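Local coordinates for protein sortase, SrtB family (Streptococcus pneumoniae PCS8235, PDB 4Y4Q) that probably catalyses a transpeptidation that cleaves pilin sorting signals and joins pilus proteins, as a class B sortase associated with the type II pilus, at residues L72-V77 and N81-L86; G139-F144 and L221-L226; G156-N161 and K165-F170; Q188-Q193 and L212-R217. All blocks are in the same frame, centred on the assembly; numbering follows the deposited sequence.

Contact 1 (L72-V77 and N81-L86)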
loop_
_atom_site.group_PDB
_atom_site.type_symbol
_atom_site.label_atom_id
_atom_site.label_comp_id
_atom_site.label_asym_id
_atom_site.label_seq_id
_atom_site.Cartn_x
_atom_site.Cartn_y
_atom_site.Cartn_z
ATOM N N LEU A 72 12.724 6.083 3.057
ATOM C CA LEU A 72 11.981 7.340 3.041
ATOM C C LEU A 72 10.807 7.345 4.013
ATOM O O LEU A 72 10.225 8.394 4.285
ATOM C CB LEU A 72 11.515 7.688 1.623
ATOM C CG LEU A 72 10.550 6.731 0.939
ATOM C CD1 LEU A 72 9.109 7.065 1.289
ATOM C CD2 LEU A 72 10.763 6.760 -0.571
ATOM N N GLY A 73 10.448 6.180 4.534
ATOM C CA GLY A 73 9.399 6.133 5.535
ATOM C C GLY A 73 9.179 4.750 6.102
ATOM O O GLY A 73 10.046 3.878 5.998
ATOM N N TRP A 74 8.006 4.545 6.689
ATOM C CA TRP A 74 7.708 3.291 7.370
ATOM C C TRP A 74 6.200 3.082 7.413
ATOM O O TRP A 74 5.443 4.050 7.562
ATOM C CB TRP A 74 8.276 3.316 8.794
ATOM C CG TRP A 74 8.380 1.963 9.400
ATOM C CD1 TRP A 74 7.370 1.234 9.950
ATOM C CD2 TRP A 74 9.569 1.161 9.512
ATOM N NE1 TRP A 74 7.857 0.027 10.408
ATOM C CE2 TRP A 74 9.202 -0.042 10.148
ATOM C CE3 TRP A 74 10.905 1.349 9.141
ATOM C CZ2 TRP A 74 10.132 -1.059 10.429
ATOM C CZ3 TRP A 74 11.825 0.342 9.413
ATOM C CH2 TRP A 74 11.435 -0.849 10.054
ATOM N N ILE A 75 5.769 1.826 7.276
ATOM C CA ILE A 75 4.343 1.499 7.281
ATOM C C ILE A 75 4.013 0.370 8.259
ATOM O O ILE A 75 4.718 -0.645 8.336
ATOM C CB ILE A 75 3.837 1.134 5.854
ATOM C CG1 ILE A 75 2.328 0.894 5.836
ATOM C CG2 ILE A 75 4.563 -0.081 5.303
ATOM C CD1 ILE A 75 1.727 1.057 4.419
ATOM N N ASN A 76 2.917 0.542 8.988
ATOM C CA ASN A 76 2.503 -0.427 9.993
ATOM C C ASN A 76 0.997 -0.667 9.885
ATOM O O ASN A 76 0.232 0.281 9.728
ATOM C CB ASN A 76 2.851 0.125 11.372
ATOM C CG ASN A 76 2.683 -0.901 12.485
ATOM O OD1 ASN A 76 2.477 -2.092 12.235
ATOM N ND2 ASN A 76 2.785 -0.441 13.728
ATOM N N VAL A 77 0.577 -1.929 9.939
ATOM C CA VAL A 77 -0.835 -2.250 10.105
ATOM C C VAL A 77 -1.009 -3.053 11.401
ATOM O O VAL A 77 -0.484 -4.171 11.537
ATOM C CB VAL A 77 -1.397 -3.038 8.915
ATOM C CG1 VAL A 77 -2.861 -3.455 9.187
ATOM C CG2 VAL A 77 -1.310 -2.214 7.644
ATOM N N ASN A 81 1.820 -8.562 10.558
ATOM C CA ASN A 81 3.250 -8.537 10.239
ATOM C C ASN A 81 3.601 -7.466 9.201
ATOM O O ASN A 81 4.695 -7.455 8.655
ATOM C CB ASN A 81 3.723 -9.906 9.741
ATOM C CG ASN A 81 3.607 -10.993 10.807
ATOM O OD1 ASN A 81 3.990 -10.793 11.964
ATOM N ND2 ASN A 81 3.067 -12.149 10.419
ATOM N N ILE A 82 2.663 -6.580 8.907
ATOM C CA ILE A 82 2.935 -5.493 7.976
ATOM C C ILE A 82 3.609 -4.378 8.753
ATOM O O ILE A 82 2.946 -3.597 9.448
ATOM C CB ILE A 82 1.649 -5.003 7.329
ATOM C CG1 ILE A 82 0.921 -6.201 6.707
ATOM C CG2 ILE A 82 1.955 -3.924 6.299
ATOM C CD1 ILE A 82 -0.326 -5.854 5.915
ATOM N N ASP A 83 4.909 -4.549 8.900
ATOM C CA ASP A 83 5.769 -3.557 9.480
ATOM C C ASP A 83 6.869 -3.557 8.468
ATOM O O ASP A 83 7.473 -4.594 8.199
ATOM C CB ASP A 83 6.291 -4.018 10.838
ATOM C CG ASP A 83 7.050 -2.930 11.571
ATOM O OD1 ASP A 83 6.651 -1.751 11.466
ATOM O OD2 ASP A 83 8.046 -3.252 12.253
ATOM N N TYR A 84 7.140 -2.404 7.892
ATOM C CA TYR A 84 8.167 -2.367 6.863
ATOM C C TYR A 84 8.671 -0.956 6.581
ATOM O O TYR A 84 7.897 0.011 6.616
ATOM C CB TYR A 84 7.600 -2.936 5.551
ATOM C CG TYR A 84 7.171 -4.391 5.608
ATOM C CD1 TYR A 84 8.068 -5.390 5.984
ATOM C CD2 TYR A 84 5.878 -4.768 5.250
ATOM C CE1 TYR A 84 7.682 -6.729 6.030
ATOM C CE2 TYR A 84 5.483 -6.103 5.289
ATOM C CZ TYR A 84 6.389 -7.075 5.682
ATOM O OH TYR A 84 6.000 -8.396 5.719
ATOM N N PRO A 85 9.974 -0.835 6.288
ATOM C CA PRO A 85 10.503 0.431 5.775
ATOM C C PRO A 85 9.969 0.641 4.378
ATOM O O PRO A 85 9.728 -0.341 3.669
ATOM C CB PRO A 85 12.008 0.179 5.703
ATOM C CG PRO A 85 12.146 -1.312 5.572
ATOM C CD PRO A 85 11.008 -1.880 6.381
ATOM N N LEU A 86 9.782 1.899 3.994
ATOM C CA LEU A 86 9.383 2.241 2.639
ATOM C C LEU A 86 10.599 2.754 1.885
ATOM O O LEU A 86 11.389 3.536 2.420
ATOM C CB LEU A 86 8.319 3.334 2.672
ATOM C CG LEU A 86 7.032 2.950 3.376
ATOM C CD1 LEU A 86 6.080 4.128 3.417
ATOM C CD2 LEU A 86 6.415 1.762 2.665
#
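L72 and G73 both face L86, a classic beta bulge at the start of strand 73-77, which forms an antiparallel hairpin with strand 83-88 in the sortase beta-barrel. L72 N donates to L86 O, while the carbonyl of G73 receives L86 N at 2.8 Å in a straight bond that arrives well above the carbonyl plane.

W74 lays its indole over the backbone of the opposite strand: the peptide between Y84 and P85 lies against one face, and P85 CD sits over the six-membered ring, 4.0 Å from its centroid, in a CH-pi contact. With CG anti to the backbone N (chi1 -163°), the indole N-H points in plane to the D83 carboxylate at the ring's edge. W74 NE1 to D83 OD1 is modelled at 2.4 Å, so the exact length is doubtful.

I75 and Y84 form a hydrogen-bonded pair, I75 N to Y84 O and Y84 N to I75 O. On the buried side, I75 CG2 lies 3.7 Å from L86 CD2. N76 follows in a non-hydrogen-bonded pair with D83. Beyond it V77 N bonds to I82 O at 2.9 Å, and the two side chains run alongside each other, V77 CG2 3.9 Å from I82 CG2.

Contact 2 (G139-F144 and L221-L226)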
loop_
_atom_site.group_PDB
_atom_site.type_symbol
_atom_site.label_atom_id
_atom_site.label_comp_id
_atom_site.label_asym_id
_atom_site.label_seq_id
_atom_site.Cartn_x
_atom_site.Cartn_y
_atom_site.Cartn_z
ATOM N N GLY A 139 2.964 -12.420 3.663
ATOM C CA GLY A 139 1.875 -13.345 3.896
ATOM C C GLY A 139 0.624 -12.726 4.476
ATOM O O GLY A 139 -0.476 -13.184 4.160
ATOM N N ASP A 140 0.774 -11.696 5.310
ATOM C CA ASP A 140 -0.387 -11.083 5.959
ATOM C C ASP A 140 -1.280 -10.344 4.966
ATOM O O ASP A 140 -2.486 -10.196 5.198
ATOM C CB ASP A 140 0.025 -10.168 7.119
ATOM C CG ASP A 140 0.328 -10.941 8.414
ATOM O OD1 ASP A 140 0.554 -12.172 8.372
ATOM O OD2 ASP A 140 0.353 -10.302 9.486
ATOM N N VAL A 141 -0.714 -9.895 3.850
ATOM C CA VAL A 141 -1.548 -9.198 2.870
ATOM C C VAL A 141 -2.685 -10.100 2.377
ATOM O O VAL A 141 -3.855 -9.706 2.388
ATOM C CB VAL A 141 -0.728 -8.645 1.684
ATOM C CG1 VAL A 141 -1.609 -7.803 0.773
ATOM C CG2 VAL A 141 0.417 -7.800 2.193
ATOM N N ALA A 142 -2.338 -11.321 1.982
ATOM C CA ALA A 142 -3.316 -12.287 1.490
ATOM C C ALA A 142 -4.351 -12.673 2.548
ATOM O O ALA A 142 -5.429 -13.166 2.208
ATOM C CB ALA A 142 -2.611 -13.536 0.990
ATOM N N LYS A 143 -4.034 -12.465 3.829
ATOM C CA LYS A 143 -4.968 -12.856 4.888
ATOM C C LYS A 143 -6.179 -11.944 4.896
ATOM O O LYS A 143 -7.218 -12.294 5.454
ATOM C CB LYS A 143 -4.306 -12.860 6.270
ATOM C CG LYS A 143 -3.136 -13.809 6.410
ATOM C CD LYS A 143 -2.767 -13.992 7.876
ATOM C CE LYS A 143 -1.470 -14.782 8.027
ATOM N NZ LYS A 143 -1.095 -14.903 9.466
ATOM N N PHE A 144 -6.053 -10.776 4.273
ATOM C CA PHE A 144 -7.191 -9.864 4.163
ATOM C C PHE A 144 -8.286 -10.413 3.238
ATOM O O PHE A 144 -9.376 -9.852 3.158
ATOM C CB PHE A 144 -6.734 -8.471 3.704
ATOM C CG PHE A 144 -6.027 -7.681 4.780
ATOM C CD1 PHE A 144 -4.661 -7.822 4.986
ATOM C CD2 PHE A 144 -6.737 -6.813 5.598
ATOM C CE1 PHE A 144 -4.012 -7.097 5.995
ATOM C CE2 PHE A 144 -6.093 -6.080 6.608
ATOM C CZ PHE A 144 -4.736 -6.224 6.807
ATOM N N LEU A 221 -1.426 -1.239 -1.480
ATOM C CA LEU A 221 -0.309 -2.103 -1.121
ATOM C C LEU A 221 -0.517 -3.432 -1.826
ATOM O O LEU A 221 -1.510 -4.128 -1.588
ATOM C CB LEU A 221 -0.228 -2.288 0.398
ATOM C CG LEU A 221 0.688 -3.406 0.921
ATOM C CD1 LEU A 221 2.116 -3.221 0.462
ATOM C CD2 LEU A 221 0.626 -3.474 2.448
ATOM N N SER A 222 0.435 -3.792 -2.678
ATOM C CA SER A 222 0.249 -4.906 -3.603
ATOM C C SER A 222 1.327 -5.966 -3.426
ATOM O O SER A 222 2.512 -5.639 -3.325
ATOM C CB SER A 222 0.297 -4.355 -5.043
ATOM O OG SER A 222 0.406 -5.391 -6.015
ATOM N N THR A 223 0.931 -7.235 -3.432
ATOM C CA THR A 223 1.898 -8.317 -3.295
ATOM C C THR A 223 1.524 -9.556 -4.107
ATOM O O THR A 223 0.402 -9.661 -4.615
ATOM C CB THR A 223 2.072 -8.737 -1.831
ATOM O OG1 THR A 223 3.274 -9.508 -1.702
ATOM C CG2 THR A 223 0.892 -9.579 -1.389
ATOM N N CYS A 224 2.462 -10.499 -4.205
ATOM C CA CYS A 224 2.283 -11.674 -5.047
ATOM C C CYS A 224 1.147 -12.592 -4.571
ATOM O O CYS A 224 0.994 -12.840 -3.369
ATOM C CB CYS A 224 3.589 -12.469 -5.144
ATOM S SG CYS A 224 4.902 -11.653 -6.074
ATOM N N PHE A 225 0.340 -13.069 -5.522
ATOM C CA PHE A 225 -0.643 -14.125 -5.262
ATOM C C PHE A 225 -0.079 -15.432 -5.818
ATOM O O PHE A 225 0.008 -15.629 -7.034
ATOM C CB PHE A 225 -2.000 -13.799 -5.903
ATOM C CG PHE A 225 -3.134 -14.688 -5.444
ATOM C CD1 PHE A 225 -2.929 -15.683 -4.491
ATOM C CD2 PHE A 225 -4.409 -14.528 -5.970
ATOM C CE1 PHE A 225 -3.972 -16.493 -4.067
ATOM C CE2 PHE A 225 -5.459 -15.341 -5.555
ATOM C CZ PHE A 225 -5.238 -16.325 -4.601
ATOM N N LEU A 226 0.328 -16.315 -4.917
ATOM C CA LEU A 226 0.988 -17.595 -5.215
ATOM C C LEU A 226 0.159 -18.611 -5.997
ATOM O O LEU A 226 0.656 -19.374 -6.787
ATOM C CB LEU A 226 1.515 -18.229 -3.928
ATOM C CG LEU A 226 2.842 -17.684 -3.391
ATOM C CD1 LEU A 226 3.654 -16.936 -4.442
ATOM C CD2 LEU A 226 2.619 -16.811 -2.185
#
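The methyl group of T223 meets the branched end of V141, bringing the short helix 139-143 down on strand 218-225 of the sortase barrel. All of the contact between the two segments is apolar. T223 CG2 lies 3.6 Å from V141 CB and 3.8 Å from V141 CG1, pressing against the branch point of the valine, and the two side chains pass each other pointing in opposite directions. A looser touch joins V141 CG2 to L221 CD2 at 4.3 Å. V141 thus sits over the two strand residues, L221 and T223, that turn toward the helix, while S222 between them turns its side chain away.

The polar ends have partners away from the interface. T223 holds OG1 anti to its own N (chi1 -164°), which directs the hydroxyl to G129 O and leaves CG2 as the atom that meets V141. In the weakly bonded segment 139-144, F144 N bonds to V141 O at 3.1 Å, and K143 NZ makes a weak salt bridge with D140 OD1 at 3.4 Å. D140 OD2 takes the backbone N-H of N81.

Next to the contact, F144 packs on I169 and V235, and its ring meets F149 edge-to-face. The run L221-C224 reads LSTC and fits the end of the sortase TLxTC signature, so this strand end probably lies at the active site, as in relatives. With a methyl group set against the branch point and methyls of a valine, the helix is held on the strand by shape and burial, and the hydroxyl of T223 spends its hydrogen bond on G129 O.

Contact 3 (G156-N161 and K165-F170)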
loop_
_atom_site.group_PDB
_atom_site.type_symbol
_atom_site.label_atom_id
_atom_site.label_comp_id
_atom_site.label_asym_id
_atom_site.label_seq_id
_atom_site.Cartn_x
_atom_site.Cartn_y
_atom_site.Cartn_z
ATOM N N GLY A 156 -3.893 1.396 10.882
ATOM C CA GLY A 156 -2.449 1.305 10.834
ATOM C C GLY A 156 -1.880 2.710 10.870
ATOM O O GLY A 156 -2.605 3.683 11.116
ATOM N N SER A 157 -0.581 2.834 10.639
ATOM C CA SER A 157 0.023 4.154 10.598
ATOM C C SER A 157 1.078 4.150 9.522
ATOM O O SER A 157 1.521 3.083 9.056
ATOM C CB SER A 157 0.665 4.490 11.925
ATOM O OG SER A 157 1.686 3.553 12.182
ATOM N N ILE A 158 1.460 5.345 9.099
ATOM C CA ILE A 158 2.509 5.465 8.111
ATOM C C ILE A 158 3.344 6.682 8.460
ATOM O O ILE A 158 2.814 7.710 8.882
ATOM C CB ILE A 158 1.924 5.534 6.683
ATOM C CG1 ILE A 158 3.046 5.634 5.643
ATOM C CG2 ILE A 158 0.945 6.694 6.546
ATOM C CD1 ILE A 158 2.527 5.675 4.221
ATOM N N TYR A 159 4.656 6.545 8.341
ATOM C CA TYR A 159 5.544 7.664 8.574
ATOM C C TYR A 159 6.210 8.007 7.254
ATOM O O TYR A 159 6.656 7.112 6.529
ATOM C CB TYR A 159 6.588 7.301 9.622
ATOM C CG TYR A 159 7.537 8.430 9.945
ATOM C CD1 TYR A 159 8.643 8.692 9.140
ATOM C CD2 TYR A 159 7.325 9.241 11.048
ATOM C CE1 TYR A 159 9.505 9.733 9.426
ATOM C CE2 TYR A 159 8.192 10.271 11.354
ATOM C CZ TYR A 159 9.280 10.511 10.542
ATOM O OH TYR A 159 10.140 11.539 10.857
ATOM N N TYR A 160 6.249 9.299 6.933
ATOM C CA TYR A 160 6.892 9.781 5.710
ATOM C C TYR A 160 7.176 11.272 5.841
ATOM O O TYR A 160 6.442 11.992 6.525
ATOM C CB TYR A 160 6.027 9.501 4.467
ATOM C CG TYR A 160 4.729 10.275 4.426
ATOM C CD1 TYR A 160 4.673 11.554 3.876
ATOM C CD2 TYR A 160 3.560 9.728 4.933
ATOM C CE1 TYR A 160 3.493 12.266 3.843
ATOM C CE2 TYR A 160 2.368 10.431 4.898
ATOM C CZ TYR A 160 2.342 11.700 4.355
ATOM O OH TYR A 160 1.162 12.405 4.323
ATOM N N ASN A 161 8.247 11.724 5.194
ATOM C CA ASN A 161 8.614 13.139 5.168
ATOM C C ASN A 161 8.656 13.803 6.539
ATOM O O ASN A 161 8.337 14.987 6.674
ATOM C CB ASN A 161 7.687 13.930 4.234
ATOM C CG ASN A 161 8.330 15.216 3.726
ATOM O OD1 ASN A 161 9.483 15.215 3.287
ATOM N ND2 ASN A 161 7.594 16.321 3.808
ATOM N N LYS A 165 1.205 9.749 10.060
ATOM C CA LYS A 165 -0.215 9.806 9.727
ATOM C C LYS A 165 -0.846 8.450 10.006
ATOM O O LYS A 165 -0.148 7.428 10.052
ATOM C CB LYS A 165 -0.398 10.122 8.241
ATOM C CG LYS A 165 0.116 11.494 7.784
ATOM C CD LYS A 165 -0.774 12.614 8.305
ATOM C CE LYS A 165 -0.308 13.977 7.834
ATOM N NZ LYS A 165 -0.868 15.047 8.718
ATOM N N GLY A 166 -2.166 8.437 10.169
ATOM C CA GLY A 166 -2.884 7.197 10.396
ATOM C C GLY A 166 -3.273 6.607 9.063
ATOM O O GLY A 166 -3.257 7.315 8.041
ATOM N N LEU A 167 -3.580 5.312 9.065
ATOM C CA LEU A 167 -4.062 4.617 7.876
ATOM C C LEU A 167 -5.370 3.950 8.224
ATOM O O LEU A 167 -5.489 3.342 9.290
ATOM C CB LEU A 167 -3.082 3.525 7.458
ATOM C CG LEU A 167 -1.748 3.881 6.801
ATOM C CD1 LEU A 167 -0.974 2.596 6.557
ATOM C CD2 LEU A 167 -1.975 4.635 5.481
ATOM N N GLU A 168 -6.360 4.050 7.341
ATOM C CA GLU A 168 -7.588 3.295 7.537
ATOM C C GLU A 168 -7.837 2.434 6.314
ATOM O O GLU A 168 -8.091 2.954 5.236
ATOM C CB GLU A 168 -8.761 4.238 7.779
ATOM C CG GLU A 168 -10.079 3.517 8.032
ATOM C CD GLU A 168 -11.137 4.419 8.655
ATOM O OE1 GLU A 168 -10.896 5.642 8.788
ATOM O OE2 GLU A 168 -12.210 3.896 9.022
ATOM N N ILE A 169 -7.741 1.117 6.461
ATOM C CA ILE A 169 -7.987 0.229 5.328
ATOM C C ILE A 169 -9.475 0.244 4.937
ATOM O O ILE A 169 -10.349 0.148 5.809
ATOM C CB ILE A 169 -7.518 -1.206 5.643
ATOM C CG1 ILE A 169 -5.995 -1.244 5.751
ATOM C CG2 ILE A 169 -7.958 -2.177 4.565
ATOM C CD1 ILE A 169 -5.474 -2.568 6.231
ATOM N N PHE A 170 -9.778 0.366 3.641
ATOM C CA PHE A 170 -11.179 0.262 3.215
ATOM C C PHE A 170 -11.466 -0.801 2.158
ATOM O O PHE A 170 -12.624 -1.031 1.812
ATOM C CB PHE A 170 -11.735 1.611 2.743
ATOM C CG PHE A 170 -11.036 2.165 1.542
ATOM C CD1 PHE A 170 -11.452 1.834 0.256
ATOM C CD2 PHE A 170 -9.958 3.017 1.694
ATOM C CE1 PHE A 170 -10.797 2.356 -0.861
ATOM C CE2 PHE A 170 -9.301 3.534 0.586
ATOM C CZ PHE A 170 -9.725 3.199 -0.688
#
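I158 and L167 pack against each other on the buried side of an antiparallel beta hairpin, in which strand 155-160 turns back into strand 163-176 in the sortase barrel.

Four backbone hydrogen bonds join the strands in two pairs. I158 and K165 exchange nearly straight bonds, I158 N to K165 O at 2.8 Å and K165 N to I158 O at 2.9 Å. G156 and L167 form the second pair, less evenly: L167 N comes to G156 O from well above the carbonyl plane, and G156 N reaches L167 O with an N-H...O angle of only 143°. S157 and G166 lie between them as a non-hydrogen-bonded pair, the CA of S157 approaching K165 O at 3.3 Å.

Branches make the van der Waals contacts. I158 CG2 lies 3.7 Å from L167 CD2, while L167 CD1 rests on the backbone of S157, 3.6 Å from its O. The buried face of this pair continues onto I75 and I219.

At the turn end, the tyrosine and lysine side chains cross at a slant. Y160 OH is hydrogen-bonded to R217 NH1, which ties down the phenol end. K165 bends about its CB-CG bond (chi2 -72°), and its amino end has a long, weak ion pair with D241. The CG methylene carries the touch, with K165 CG 3.7 Å from Y160 OH and 3.8 Å from Y160 CE2.

Contact 4 (Q188-Q193 and L212-R217)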
loop_
_atom_site.group_PDB
_atom_site.type_symbol
_atom_site.label_atom_id
_atom_site.label_comp_id
_atom_site.label_asym_id
_atom_site.label_seq_id
_atom_site.Cartn_x
_atom_site.Cartn_y
_atom_site.Cartn_z
ATOM N N GLN A 188 -4.555 12.298 -11.904
ATOM C CA GLN A 188 -4.872 13.701 -11.636
ATOM C C GLN A 188 -6.211 14.103 -12.223
ATOM O O GLN A 188 -6.635 13.563 -13.250
ATOM C CB GLN A 188 -3.798 14.608 -12.230
ATOM C CG GLN A 188 -2.440 14.439 -11.596
ATOM C CD GLN A 188 -1.650 15.721 -11.614
ATOM O OE1 GLN A 188 -2.106 16.741 -11.096
ATOM N NE2 GLN A 188 -0.466 15.686 -12.221
ATOM N N GLY A 189 -6.862 15.069 -11.584
ATOM C CA GLY A 189 -8.151 15.552 -12.046
ATOM C C GLY A 189 -9.257 14.911 -11.232
ATOM O O GLY A 189 -9.244 13.703 -11.010
ATOM N N GLU A 190 -10.211 15.727 -10.803
ATOM C CA GLU A 190 -11.236 15.329 -9.842
ATOM C C GLU A 190 -12.121 14.205 -10.378
ATOM O O GLU A 190 -12.191 13.116 -9.782
ATOM C CB GLU A 190 -12.077 16.560 -9.487
ATOM C CG GLU A 190 -13.103 16.401 -8.372
ATOM C CD GLU A 190 -13.661 17.752 -7.921
ATOM O OE1 GLU A 190 -12.853 18.688 -7.724
ATOM O OE2 GLU A 190 -14.897 17.887 -7.780
ATOM N N ASP A 191 -12.780 14.469 -11.507
ATOM C CA ASP A 191 -13.702 13.507 -12.106
ATOM C C ASP A 191 -12.977 12.221 -12.518
ATOM O O ASP A 191 -13.530 11.113 -12.418
ATOM C CB ASP A 191 -14.423 14.128 -13.304
ATOM C CG ASP A 191 -15.277 15.331 -12.921
ATOM O OD1 ASP A 191 -14.720 16.440 -12.778
ATOM O OD2 ASP A 191 -16.509 15.170 -12.777
ATOM N N ARG A 192 -11.726 12.369 -12.952
ATOM C CA ARG A 192 -10.906 11.221 -13.334
ATOM C C ARG A 192 -10.505 10.382 -12.117
ATOM O O ARG A 192 -10.559 9.149 -12.156
ATOM C CB ARG A 192 -9.674 11.684 -14.116
ATOM C CG ARG A 192 -8.792 10.552 -14.629
ATOM C CD ARG A 192 -7.587 11.068 -15.417
ATOM N NE ARG A 192 -7.947 11.547 -16.752
ATOM C CZ ARG A 192 -8.209 12.819 -17.030
ATOM N NH1 ARG A 192 -8.150 13.724 -16.062
ATOM N NH2 ARG A 192 -8.531 13.194 -18.266
ATOM N N GLN A 193 -10.109 11.047 -11.034
ATOM C CA GLN A 193 -9.835 10.353 -9.783
ATOM C C GLN A 193 -11.101 9.639 -9.313
ATOM O O GLN A 193 -11.046 8.490 -8.874
ATOM C CB GLN A 193 -9.311 11.329 -8.722
ATOM C CG GLN A 193 -7.824 11.693 -8.870
ATOM C CD GLN A 193 -7.485 13.051 -8.267
ATOM O OE1 GLN A 193 -8.353 13.737 -7.727
ATOM N NE2 GLN A 193 -6.221 13.450 -8.375
ATOM N N LEU A 212 -14.856 8.960 1.157
ATOM C CA LEU A 212 -13.822 8.946 0.123
ATOM C C LEU A 212 -14.078 9.924 -1.012
ATOM O O LEU A 212 -15.129 9.894 -1.666
ATOM C CB LEU A 212 -13.656 7.543 -0.452
ATOM C CG LEU A 212 -12.509 6.754 0.164
ATOM C CD1 LEU A 212 -12.306 5.449 -0.589
ATOM C CD2 LEU A 212 -11.253 7.610 0.143
ATOM N N SER A 213 -13.090 10.776 -1.258
ATOM C CA SER A 213 -13.181 11.769 -2.320
ATOM C C SER A 213 -11.815 11.970 -2.988
ATOM O O SER A 213 -10.780 11.600 -2.423
ATOM C CB SER A 213 -13.720 13.092 -1.761
ATOM O OG SER A 213 -12.881 13.596 -0.738
ATOM N N PRO A 214 -11.803 12.650 -4.121
ATOM C CA PRO A 214 -10.540 12.877 -4.813
ATOM C C PRO A 214 -9.645 13.615 -3.838
ATOM O O PRO A 214 -8.431 13.406 -3.829
ATOM C CB PRO A 214 -10.938 13.794 -5.968
ATOM C CG PRO A 214 -12.357 13.438 -6.248
ATOM C CD PRO A 214 -12.962 13.090 -4.918
ATOM N N SER A 215 -10.243 14.484 -3.031
ATOM C CA SER A 215 -9.461 15.361 -2.160
ATOM C C SER A 215 -8.585 14.583 -1.151
ATOM O O SER A 215 -7.559 15.089 -0.685
ATOM C CB SER A 215 -10.374 16.357 -1.442
ATOM O OG SER A 215 -11.540 15.720 -0.946
ATOM N N ASP A 216 -8.980 13.355 -0.823
ATOM C CA ASP A 216 -8.176 12.510 0.066
ATOM C C ASP A 216 -6.976 11.909 -0.674
ATOM O O ASP A 216 -6.775 12.147 -1.868
ATOM C CB ASP A 216 -9.012 11.365 0.651
ATOM C CG ASP A 216 -10.296 11.838 1.297
ATOM O OD1 ASP A 216 -10.259 12.821 2.069
ATOM O OD2 ASP A 216 -11.348 11.220 1.025
ATOM N N ARG A 217 -6.183 11.121 0.046
ATOM C CA ARG A 217 -5.058 10.421 -0.553
ATOM C C ARG A 217 -5.152 8.965 -0.150
ATOM O O ARG A 217 -5.477 8.655 1.001
ATOM C CB ARG A 217 -3.737 11.015 -0.075
ATOM C CG ARG A 217 -3.426 12.401 -0.667
ATOM C CD ARG A 217 -2.203 12.972 0.012
ATOM N NE ARG A 217 -2.410 13.079 1.452
ATOM C CZ ARG A 217 -1.476 12.845 2.373
ATOM N NH1 ARG A 217 -0.245 12.481 2.010
ATOM N NH2 ARG A 217 -1.776 12.980 3.662
#
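The first turn of helix 190-202 approaches a type I beta turn spanning S213 to D216, with the CA atoms of Q193 and P214 5.6 Å apart. P214, the second residue of that turn, points its ring at the helix and alone supplies the touching atoms on its side.

Two helix side chains one turn apart receive it. E190 brings CG to within 3.7 Å of P214 CG, and its carbonyl O is 3.6 Å from the same ring carbon. Q193 approaches the other part of the ring, its OE1 3.1 Å from P214 CB. Its amide is fixed by the other branch, since NE2 bonds to I187 O, so the oxygen is left facing the proline. Contact is thus made by aliphatic carbon and by carbonyl oxygens set against ring methylenes, at the protein surface.

Each segment is also braced from within. G189 occupies the N-cap position, and its O takes Q193 N at 2.8 Å, the first helical bond. R192 NH1 bonds back to Q188 O at 3.2 Å. In the turn, D216 N bonds to S213 O, and D216 OD2 accepts S213 N at 2.9 Å from above the carboxylate plane.

At the edge of the domain, L212 just before the turn packs on L197 of helix 190-202 and P214 also touches Q194; after R217, backbone-bonded to I239 of strand 231-240, the chain runs into strand 218-225.

From the N terminus, contact 1 closes first, a tight hairpin of strands 73-77 and 83-88. Contact 2 opens next at 139-144 and closes 77 residues later at 221-226, so that contacts 3 and 4 are nested within its loop. Contact 3 is a second hairpin, lying beside contact 1 in the same sheet because strands 73-77 and 155-160 are hydrogen-bonded neighbours. Contact 4 then closes the helix 190-202 connection just before strand 218-225. Contacts 1 and 4 stand on opposite sides of the chain's centre, their own centres about 25 Å apart. Packing of I82 and I169 on F144 joins both hairpins to segment 139-144 of contact 2.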